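Side-chain contacts in aminotransferase class-III (Ochrobactrum anthropi, PDB 5GHG), which probably transfers amino groups between amines and keto compounds as an omega-transaminase, with the cofactor bound here in its pyridoxamine phosphate form: residues R49-M54 and D437-A442; A403-V408 and D421-C426. The protein carries 1 engineered substitution. All coordinates share one frame; numbering follows the deposited sequence.

Contact 1: R49-M54 and D437-A442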
loop_
_atom_site.group_PDB
_atom_site.type_symbol
_atom_site.label_atom_id
_atom_site.label_comp_id
_atom_site.label_asym_id
_atom_site.label_seq_id
_atom_site.Cartn_x
_atom_site.Cartn_y
_atom_site.Cartn_z
ATOM N N ARG B 49 -0.328 -5.301 30.830
ATOM C CA ARG B 49 -1.535 -4.926 30.099
ATOM C C ARG B 49 -1.717 -3.413 30.057
ATOM O O ARG B 49 -1.361 -2.698 30.994
ATOM C CB ARG B 49 -2.769 -5.589 30.708
ATOM C CG ARG B 49 -2.781 -7.098 30.467
ATOM C CD ARG B 49 -3.813 -7.805 31.338
ATOM N NE ARG B 49 -5.177 -7.392 31.024
ATOM C CZ ARG B 49 -5.890 -7.864 30.008
ATOM N NH1 ARG B 49 -7.136 -7.445 29.820
ATOM N NH2 ARG B 49 -5.361 -8.738 29.176
ATOM N N TYR B 50 -2.275 -2.928 28.949
ATOM C CA TYR B 50 -2.480 -1.501 28.723
ATOM C C TYR B 50 -3.843 -1.258 28.107
ATOM O O TYR B 50 -4.305 -2.052 27.276
ATOM C CB TYR B 50 -1.452 -0.924 27.746
ATOM C CG TYR B 50 -0.018 -1.275 28.031
ATOM C CD1 TYR B 50 0.509 -2.503 27.634
ATOM C CD2 TYR B 50 0.811 -0.377 28.691
ATOM C CE1 TYR B 50 1.834 -2.826 27.886
ATOM C CE2 TYR B 50 2.136 -0.691 28.951
ATOM C CZ TYR B 50 2.640 -1.913 28.539
ATOM O OH TYR B 50 3.943 -2.224 28.787
ATOM N N ILE B 51 -4.464 -0.145 28.479
ATOM C CA ILE B 51 -5.559 0.396 27.689
ATOM C C ILE B 51 -4.964 0.941 26.386
ATOM O O ILE B 51 -4.062 1.782 26.414
ATOM C CB ILE B 51 -6.305 1.499 28.441
ATOM C CG1 ILE B 51 -7.036 0.928 29.653
ATOM C CG2 ILE B 51 -7.253 2.254 27.478
ATOM C CD1 ILE B 51 -7.708 1.993 30.527
ATOM N N GLU B 52 -5.455 0.439 25.251
ATOM C CA GLU B 52 -5.037 0.967 23.952
ATOM C C GLU B 52 -5.918 2.177 23.650
ATOM O O GLU B 52 -6.924 2.113 22.927
ATOM C CB GLU B 52 -5.101 -0.106 22.870
ATOM C CG GLU B 52 -3.750 -0.311 22.116
ATOM C CD GLU B 52 -3.280 0.944 21.377
ATOM O OE1 GLU B 52 -4.098 1.879 21.211
ATOM O OE2 GLU B 52 -2.090 1.024 20.974
ATOM N N ALA B 53 -5.544 3.302 24.246
ATOM C CA ALA B 53 -6.349 4.493 24.156
ATOM C C ALA B 53 -6.282 5.125 22.771
ATOM O O ALA B 53 -7.010 6.088 22.517
ATOM C CB ALA B 53 -5.940 5.501 25.223
ATOM N N MET B 54 -5.432 4.606 21.885
ATOM C CA MET B 54 -5.367 5.040 20.494
ATOM C C MET B 54 -6.023 4.057 19.534
ATOM O O MET B 54 -6.007 4.303 18.321
ATOM C CB MET B 54 -3.902 5.239 20.066
ATOM C CG MET B 54 -3.181 6.353 20.801
ATOM S SD MET B 54 -4.035 7.891 20.505
ATOM C CE MET B 54 -3.745 8.113 18.747
ATOM N N ASP B 437 -13.332 6.605 32.352
ATOM C CA ASP B 437 -12.964 7.195 33.628
ATOM C C ASP B 437 -11.561 6.770 34.052
ATOM O O ASP B 437 -10.757 7.598 34.493
ATOM C CB ASP B 437 -13.992 6.792 34.691
ATOM C CG ASP B 437 -13.643 7.323 36.061
ATOM O OD1 ASP B 437 -13.372 8.534 36.168
ATOM O OD2 ASP B 437 -13.624 6.529 37.016
ATOM N N THR B 438 -11.257 5.480 33.934
ATOM C CA THR B 438 -9.923 4.992 34.256
ATOM C C THR B 438 -8.851 5.666 33.395
ATOM O O THR B 438 -7.804 6.070 33.899
ATOM C CB THR B 438 -9.879 3.467 34.060
ATOM O OG1 THR B 438 -10.824 2.880 34.947
ATOM C CG2 THR B 438 -8.506 2.906 34.361
ATOM N N MET B 439 -9.111 5.807 32.096
ATOM C CA MET B 439 -8.137 6.404 31.182
ATOM C C MET B 439 -7.845 7.863 31.547
ATOM O O MET B 439 -6.684 8.284 31.608
ATOM C CB MET B 439 -8.664 6.278 29.744
ATOM C CG MET B 439 -7.796 6.848 28.639
ATOM S SD MET B 439 -8.744 6.732 27.075
ATOM C CE MET B 439 -9.538 5.185 27.352
ATOM N N VAL B 440 -8.891 8.647 31.800
ATOM C CA VAL B 440 -8.690 10.063 32.085
ATOM C C VAL B 440 -8.062 10.258 33.467
ATOM O O VAL B 440 -7.245 11.159 33.662
ATOM C CB VAL B 440 -9.995 10.848 31.939
ATOM C CG1 VAL B 440 -9.795 12.285 32.396
ATOM C CG2 VAL B 440 -10.475 10.815 30.475
ATOM N N SER B 441 -8.428 9.421 34.440
ATOM C CA SER B 441 -7.760 9.498 35.732
ATOM C C SER B 441 -6.267 9.188 35.611
ATOM O O SER B 441 -5.455 9.763 36.345
ATOM C CB SER B 441 -8.417 8.559 36.744
ATOM O OG SER B 441 -9.753 8.945 36.978
ATOM N N ALA B 442 -5.884 8.298 34.703
ATOM C CA ALA B 442 -4.459 8.040 34.499
ATOM C C ALA B 442 -3.758 9.261 33.897
ATOM O O ALA B 442 -2.600 9.555 34.227
ATOM C CB ALA B 442 -4.248 6.823 33.608
#
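Segments 49-54 and 437-442 come closest at Ile-51 and Met-439, whose CA atoms lie 7.4 Å apart, and an inverse gamma turn is centred on Glu-52. This is helix-on-sheet packing in a class-III aminotransferase: the last helix of the chain lies against a mixed sheet distinct from the one that carries the parallel strands 143-147, 219-224 and 254-258. Ile-51 and Ala-53 both turn their CB toward the helix, with Glu-52 between them pointing away. Met-439 meets both. Its CG stands anti to the backbone N (chi1 180°) and the next torsion is also extended, which carries the sulfur out from the helix; the bend at chi3 (-37°) turns the methyl toward Ile-51. As a result SD lies against the methyl of Ala-53, 3.6 Å from its CB, while CE reaches CG2 of Ile-51 at 3.7 Å. The longer branch of Ile-51 serves a different neighbour, its CD1 resting 4.0 Å from CG2 of Thr-438 at the more exposed border. Thr-438 keeps its hydroxyl for the helix, OG1 bonding to the carbonyl of Gln-434, and offers the strand its methyl. Phe-425 of strand 422-425 touches both Ala-53 and Met-439 and extends this apolar cluster. On the averted side, Glu-52 OE1 accepts a weak capping bond from Met-54 N and another bond from Gly-56 N, and OE2 bonds to Tyr-83 OH of the second subunit. Within the helix, Ser-441 OG lies 3.0 Å from Asp-437 O, above the carbonyl plane and on the face opposite Ser-441 N, so that one oxygen receives two donors.

Contact 2: A403-V408 and D421-C426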
loop_
_atom_site.group_PDB
_atom_site.type_symbol
_atom_site.label_atom_id
_atom_site.label_comp_id
_atom_site.label_asym_id
_atom_site.label_seq_id
_atom_site.Cartn_x
_atom_site.Cartn_y
_atom_site.Cartn_z
ATOM N N ALA B 403 6.643 13.693 24.910
ATOM C CA ALA B 403 7.321 12.410 25.069
ATOM C C ALA B 403 7.446 12.023 26.540
ATOM O O ALA B 403 7.238 10.854 26.906
ATOM C CB ALA B 403 8.708 12.443 24.410
ATOM N N LYS B 404 7.790 12.985 27.394
ATOM C CA LYS B 404 7.898 12.722 28.821
ATOM C C LYS B 404 6.585 12.222 29.400
ATOM O O LYS B 404 6.547 11.196 30.101
ATOM C CB LYS B 404 8.361 13.991 29.543
ATOM C CG LYS B 404 8.699 13.837 31.020
ATOM C CD LYS B 404 9.306 15.152 31.543
ATOM C CE LYS B 404 9.581 15.117 33.048
ATOM N NZ LYS B 404 10.722 14.229 33.350
ATOM N N ALA B 405 5.484 12.914 29.100
ATOM C CA ALA B 405 4.195 12.558 29.694
ATOM C C ALA B 405 3.663 11.237 29.118
ATOM O O ALA B 405 3.082 10.429 29.848
ATOM C CB ALA B 405 3.193 13.691 29.490
ATOM N N ASN B 406 3.882 11.000 27.824
ATOM C CA ASN B 406 3.431 9.767 27.189
ATOM C C ASN B 406 4.109 8.547 27.814
ATOM O O ASN B 406 3.480 7.511 28.009
ATOM C CB ASN B 406 3.722 9.826 25.695
ATOM C CG ASN B 406 2.922 8.801 24.887
ATOM O OD1 ASN B 406 1.761 8.555 25.172
ATOM N ND2 ASN B 406 3.536 8.241 23.876
ATOM N N ALA B 407 5.404 8.665 28.129
ATOM C CA ALA B 407 6.113 7.567 28.785
ATOM C C ALA B 407 5.541 7.276 30.173
ATOM O O ALA B 407 5.401 6.113 30.568
ATOM C CB ALA B 407 7.604 7.881 28.865
ATOM N N VAL B 408 5.216 8.323 30.931
ATOM C CA VAL B 408 4.622 8.123 32.248
ATOM C C VAL B 408 3.229 7.512 32.122
ATOM O O VAL B 408 2.858 6.606 32.874
ATOM C CB VAL B 408 4.578 9.449 33.028
ATOM C CG1 VAL B 408 3.740 9.271 34.300
ATOM C CG2 VAL B 408 5.968 9.892 33.382
ATOM N N ASP B 421 3.836 17.893 21.381
ATOM C CA ASP B 421 3.449 17.997 22.780
ATOM C C ASP B 421 1.959 17.760 23.004
ATOM O O ASP B 421 1.449 18.048 24.081
ATOM C CB ASP B 421 3.877 19.360 23.352
ATOM C CG ASP B 421 5.384 19.458 23.547
ATOM O OD1 ASP B 421 6.018 18.385 23.678
ATOM O OD2 ASP B 421 5.936 20.572 23.569
ATOM N N THR B 422 1.256 17.208 22.019
ATOM C CA THR B 422 -0.138 16.836 22.168
ATOM C C THR B 422 -0.245 15.340 22.425
ATOM O O THR B 422 0.299 14.537 21.664
ATOM C CB THR B 422 -0.953 17.218 20.918
ATOM O OG1 THR B 422 -0.894 18.638 20.721
ATOM C CG2 THR B 422 -2.424 16.801 21.077
ATOM N N LEU B 423 -0.930 14.973 23.495
ATOM C CA LEU B 423 -1.327 13.583 23.735
ATOM C C LEU B 423 -2.710 13.344 23.140
ATOM O O LEU B 423 -3.644 14.096 23.419
ATOM C CB LEU B 423 -1.374 13.280 25.233
ATOM C CG LEU B 423 -0.080 13.479 26.013
ATOM C CD1 LEU B 423 -0.302 13.094 27.467
ATOM C CD2 LEU B 423 1.034 12.674 25.390
ATOM N N ALA B 424 -2.841 12.292 22.333
ATOM C CA ALA B 424 -4.118 12.009 21.680
ATOM C C ALA B 424 -4.838 10.865 22.374
ATOM O O ALA B 424 -4.223 9.973 22.964
ATOM C CB ALA B 424 -3.926 11.669 20.203
ATOM N N PHE B 425 -6.161 10.902 22.304
ATOM C CA PHE B 425 -7.013 9.846 22.821
ATOM C C PHE B 425 -8.035 9.510 21.738
ATOM O O PHE B 425 -8.716 10.399 21.222
ATOM C CB PHE B 425 -7.660 10.271 24.126
ATOM C CG PHE B 425 -6.652 10.547 25.190
ATOM C CD1 PHE B 425 -6.246 9.547 26.051
ATOM C CD2 PHE B 425 -6.029 11.788 25.258
ATOM C CE1 PHE B 425 -5.278 9.783 27.002
ATOM C CE2 PHE B 425 -5.055 12.029 26.198
ATOM C CZ PHE B 425 -4.672 11.030 27.076
ATOM N N CYS B 426 -8.098 8.237 21.369
ATOM C CA CYS B 426 -8.961 7.774 20.294
ATOM C C CYS B 426 -9.280 6.306 20.559
ATOM O O CYS B 426 -8.857 5.412 19.817
ATOM C CB CYS B 426 -8.259 7.963 18.943
ATOM S SG CYS B 426 -9.191 7.512 17.480
#
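Leu-423 sets its CG anti to its own carbonyl carbon (chi1 -59°), and with chi2 at -178° its two methyls divide between neighbouring residues of helix 400-411; Asn-406 in turn holds its CG anti to the backbone N (chi1 -162°), which swings the amide oxygen beside the leucine, while its CB is placed there by the helix backbone. CD1 of Leu-423 faces the methyl of Ala-405, 4.1 Å from its CB. The other branch, CD2, lies 3.9 Å from CB of Asn-406 and also comes within 4.1 Å of Asn-406 N, so this methyl rests on the helix backbone as well as on a side chain. OD1 of Asn-406 stands 4.2 Å from the same CD2, alongside it as a van der Waals neighbour. The CA atoms of Asn-406 and Leu-423 are 7.0 Å apart.

The motif is a helix packed on a beta-sheet, with strand 414-419 following the helix and pairing antiparallel with 422-425. Asn-406 also touches Ser-416 and Ala-418 of that neighbouring strand, and Ala-405 touches Leu-385 on the other side of 422-425, so the helix spans several strands. Just before strand 422-425, Asp-421 OD1 accepts from Gly-402 N near the beginning of the helix, a polar tie just outside the hydrophobic meeting point.

Between segments 403-408 and 421-426 the contact is apolar: the two leucine methyls make van der Waals contact with Ala-405 and Asn-406, which helps, together with Ser-416 and with Leu-443 of helix 433-455, to keep water from Leu-423.

After two short helices and strands 32-38 and 41-44 the chain forms strand 49-52, then runs through most of the protein, including the other mixed sheet, before helix 400-411 packs on strand 422-425. Contact 2 closes a short loop, with 12 residues between its segments, filled largely by the end of the helix and strand 414-419. Helix 433-455 follows, and contact 1 closes a loop of 382 residues within which contact 2 is nested. Both serve the same seven-stranded sheet, their centres about 12 Å apart. They also meet directly: Ala-53 O and Cys-426 N, 2.7 Å apart, probably form a hydrogen bond, and Met-54 SD packs near Ala-424 O.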